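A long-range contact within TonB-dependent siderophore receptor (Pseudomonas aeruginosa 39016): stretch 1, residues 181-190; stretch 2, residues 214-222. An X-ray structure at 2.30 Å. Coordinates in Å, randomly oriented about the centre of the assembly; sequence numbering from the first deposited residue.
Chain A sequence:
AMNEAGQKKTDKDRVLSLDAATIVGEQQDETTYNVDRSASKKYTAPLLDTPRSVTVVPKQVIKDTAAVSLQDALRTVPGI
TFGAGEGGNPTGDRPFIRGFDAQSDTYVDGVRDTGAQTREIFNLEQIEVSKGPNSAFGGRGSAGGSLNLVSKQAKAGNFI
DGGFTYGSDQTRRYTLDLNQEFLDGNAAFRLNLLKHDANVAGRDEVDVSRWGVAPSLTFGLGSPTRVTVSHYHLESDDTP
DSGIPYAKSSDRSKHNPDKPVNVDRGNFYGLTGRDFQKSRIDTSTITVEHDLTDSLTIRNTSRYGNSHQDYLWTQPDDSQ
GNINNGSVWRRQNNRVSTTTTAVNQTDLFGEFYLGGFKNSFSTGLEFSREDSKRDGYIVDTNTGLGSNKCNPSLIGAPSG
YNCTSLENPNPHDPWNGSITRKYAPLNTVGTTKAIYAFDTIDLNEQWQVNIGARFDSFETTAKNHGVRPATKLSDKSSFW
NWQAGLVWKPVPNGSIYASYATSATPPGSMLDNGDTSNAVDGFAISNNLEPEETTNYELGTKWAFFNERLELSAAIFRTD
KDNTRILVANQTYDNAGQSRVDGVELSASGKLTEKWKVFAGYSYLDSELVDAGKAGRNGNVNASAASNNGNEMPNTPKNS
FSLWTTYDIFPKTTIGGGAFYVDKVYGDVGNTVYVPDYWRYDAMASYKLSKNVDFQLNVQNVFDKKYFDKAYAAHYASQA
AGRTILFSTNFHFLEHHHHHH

Stretch 1, residues 181-190: EFLDGNAAFR
Stretch 2 (214-222) APSLTFGLG

The apolar centre lies on the sheet face carrying Ala 187, Phe 189, Leu 217 and Phe 219. Phe 219 (chi1 m, -59°; chi2 90°) brings CD2 to 3.7 Å from Ala 187 CB, an apolar contact with the methyl oblique to the ring. Phe 182 (chi1 p, 70°; chi2 -74°) reaches over from the preceding strand, Phe 182 CZ lying 4.0 Å from Phe 219 CE2 and 3.9 Å from Leu 217 CD2. Leu 217 (m, t) CD2 also lies 3.8 Å from Phe 189 CD1, at the edge of that ring (chi1 t, 170°).

Beneath these side chains, strands 187-190 and 214-219 run antiparallel (176°). Ala 187–Phe 219 and Phe 189–Leu 217 are non-hydrogen-bonded pairs; Ala 188–Thr 218 (CA to CA 5.3 Å) and Arg 190–Ser 216 (CA to CA 5.0 Å) are hydrogen-bonded pairs. Ala 188 N to Thr 218 O and Thr 218 N to Ala 188 O both span 2.9 Å; Arg 190 N to Ser 216 O and Ser 216 N to Arg 190 O both span 2.8 Å.

At the turn end, Leu 183–Asn 186 forms a type I' turn, with Gly 185 at phi/psi 79/2. Gly 220 (77/35) interrupts the extended backbone, and Leu 221 N donates to Asn 186 O at 2.9 Å (163°). The Leu 221 side chain (m, t) points toward stretch 1, Leu 221 CD1 lying 4.1 Å from Ala 188 CB and 3.7 Å from Gly 185 O.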

# COMPACT_ATOMS: atom_id res chain seq x y z
N GLU A 181 18.43 -15.64 -20.31
CA GLU A 181 17.96 -15.77 -21.71
C GLU A 181 18.01 -17.23 -22.18
O GLU A 181 18.81 -18.02 -21.69
CB GLU A 181 18.78 -14.90 -22.65
CG GLU A 181 18.57 -13.41 -22.45
CD GLU A 181 19.30 -12.54 -23.48
OE1 GLU A 181 20.05 -13.09 -24.32
OE2 GLU A 181 19.14 -11.30 -23.44
N PHE A 182 17.10 -17.57 -23.08
CA PHE A 182 17.12 -18.84 -23.80
C PHE A 182 16.46 -18.66 -25.18
O PHE A 182 16.08 -17.54 -25.54
CB PHE A 182 16.52 -19.98 -22.96
CG PHE A 182 15.02 -19.88 -22.75
CD1 PHE A 182 14.47 -18.94 -21.88
CD2 PHE A 182 14.15 -20.75 -23.40
CE1 PHE A 182 13.09 -18.87 -21.70
CE2 PHE A 182 12.78 -20.67 -23.22
CZ PHE A 182 12.25 -19.73 -22.36
N LEU A 183 16.34 -19.74 -25.97
CA LEU A 183 16.00 -19.66 -27.41
C LEU A 183 16.84 -18.60 -28.13
O LEU A 183 16.31 -17.77 -28.88
CB LEU A 183 14.50 -19.38 -27.62
CG LEU A 183 13.52 -20.33 -26.95
CD1 LEU A 183 12.10 -19.83 -27.13
CD2 LEU A 183 13.66 -21.77 -27.44
N ASP A 184 18.15 -18.63 -27.88
CA ASP A 184 19.12 -17.68 -28.47
C ASP A 184 18.74 -16.21 -28.29
O ASP A 184 18.79 -15.44 -29.24
CB ASP A 184 19.33 -18.00 -29.96
CG ASP A 184 19.83 -19.41 -30.19
OD1 ASP A 184 20.89 -19.76 -29.61
OD2 ASP A 184 19.18 -20.17 -30.95
N GLY A 185 18.33 -15.83 -27.09
CA GLY A 185 17.98 -14.44 -26.80
C GLY A 185 16.60 -13.96 -27.24
O GLY A 185 16.27 -12.79 -27.04
N ASN A 186 15.78 -14.83 -27.84
CA ASN A 186 14.38 -14.47 -28.14
C ASN A 186 13.43 -14.61 -26.93
O ASN A 186 12.34 -14.06 -26.97
CB ASN A 186 13.83 -15.29 -29.29
CG ASN A 186 14.61 -15.07 -30.55
OD1 ASN A 186 15.10 -16.02 -31.15
ND2 ASN A 186 14.78 -13.81 -30.95
N ALA A 187 13.85 -15.33 -25.90
CA ALA A 187 13.05 -15.53 -24.71
C ALA A 187 13.88 -15.44 -23.43
O ALA A 187 15.11 -15.45 -23.48
CB ALA A 187 12.34 -16.88 -24.78
N ALA A 188 13.20 -15.34 -22.29
CA ALA A 188 13.88 -15.26 -20.99
C ALA A 188 13.01 -15.85 -19.89
O ALA A 188 11.79 -15.82 -19.97
CB ALA A 188 14.26 -13.83 -20.67
N PHE A 189 13.67 -16.42 -18.89
CA PHE A 189 13.05 -17.00 -17.72
C PHE A 189 13.56 -16.20 -16.53
O PHE A 189 14.75 -15.90 -16.45
CB PHE A 189 13.46 -18.47 -17.59
CG PHE A 189 13.07 -19.10 -16.28
CD1 PHE A 189 11.73 -19.33 -15.96
CD2 PHE A 189 14.06 -19.50 -15.36
CE1 PHE A 189 11.37 -19.93 -14.75
CE2 PHE A 189 13.70 -20.12 -14.15
CZ PHE A 189 12.36 -20.33 -13.84
N ARG A 190 12.67 -15.86 -15.60
CA ARG A 190 13.05 -15.19 -14.37
C ARG A 190 12.40 -15.87 -13.18
O ARG A 190 11.23 -16.24 -13.24
CB ARG A 190 12.66 -13.72 -14.43
CG ARG A 190 13.19 -12.89 -13.27
CD ARG A 190 13.02 -11.41 -13.56
NE ARG A 190 13.70 -10.58 -12.57
CZ ARG A 190 13.78 -9.25 -12.63
NH1 ARG A 190 13.21 -8.57 -13.63
NH2 ARG A 190 14.42 -8.59 -11.67
N ALA A 214 8.03 -16.50 -7.46
CA ALA A 214 7.52 -15.73 -8.58
C ALA A 214 8.25 -16.12 -9.85
O ALA A 214 9.28 -15.54 -10.17
CB ALA A 214 7.66 -14.24 -8.32
N PRO A 215 7.76 -17.14 -10.55
CA PRO A 215 8.33 -17.46 -11.86
C PRO A 215 7.73 -16.60 -12.96
O PRO A 215 6.59 -16.19 -12.85
CB PRO A 215 7.94 -18.91 -12.08
CG PRO A 215 6.67 -19.07 -11.29
CD PRO A 215 6.82 -18.17 -10.09
N SER A 216 8.51 -16.37 -14.01
CA SER A 216 8.13 -15.52 -15.11
C SER A 216 8.84 -15.95 -16.42
O SER A 216 10.02 -16.32 -16.41
CB SER A 216 8.50 -14.10 -14.75
OG SER A 216 7.95 -13.20 -15.67
N LEU A 217 8.10 -15.95 -17.53
CA LEU A 217 8.61 -16.31 -18.85
C LEU A 217 8.20 -15.24 -19.83
O LEU A 217 7.05 -14.85 -19.84
CB LEU A 217 7.99 -17.61 -19.34
CG LEU A 217 8.57 -18.91 -18.79
CD1 LEU A 217 7.70 -20.08 -19.21
CD2 LEU A 217 9.98 -19.12 -19.31
N THR A 218 9.12 -14.79 -20.67
CA THR A 218 8.78 -13.84 -21.71
C THR A 218 9.36 -14.34 -23.04
O THR A 218 10.43 -14.96 -23.07
CB THR A 218 9.28 -12.43 -21.32
OG1 THR A 218 8.51 -11.45 -22.01
CG2 THR A 218 10.77 -12.24 -21.66
N PHE A 219 8.62 -14.12 -24.13
CA PHE A 219 8.97 -14.62 -25.47
C PHE A 219 8.83 -13.50 -26.47
O PHE A 219 8.00 -12.61 -26.30
CB PHE A 219 8.03 -15.76 -25.93
CG PHE A 219 8.02 -16.97 -25.02
CD1 PHE A 219 7.13 -17.07 -23.97
CD2 PHE A 219 8.88 -18.02 -25.26
CE1 PHE A 219 7.12 -18.19 -23.14
CE2 PHE A 219 8.88 -19.14 -24.45
CZ PHE A 219 8.02 -19.23 -23.38
N GLY A 220 9.63 -13.58 -27.54
CA GLY A 220 9.60 -12.60 -28.61
C GLY A 220 10.30 -11.30 -28.25
O GLY A 220 9.86 -10.23 -28.68
N LEU A 221 11.39 -11.40 -27.47
CA LEU A 221 12.20 -10.22 -27.11
C LEU A 221 12.70 -9.50 -28.37
O LEU A 221 13.19 -10.13 -29.30
CB LEU A 221 13.40 -10.63 -26.26
CG LEU A 221 13.07 -11.09 -24.83
CD1 LEU A 221 14.29 -11.71 -24.16
CD2 LEU A 221 12.53 -9.95 -24.00
N GLY A 222 12.53 -8.18 -28.41
CA GLY A 222 12.87 -7.39 -29.58
C GLY A 222 11.97 -7.50 -30.80
O GLY A 222 12.17 -6.75 -31.75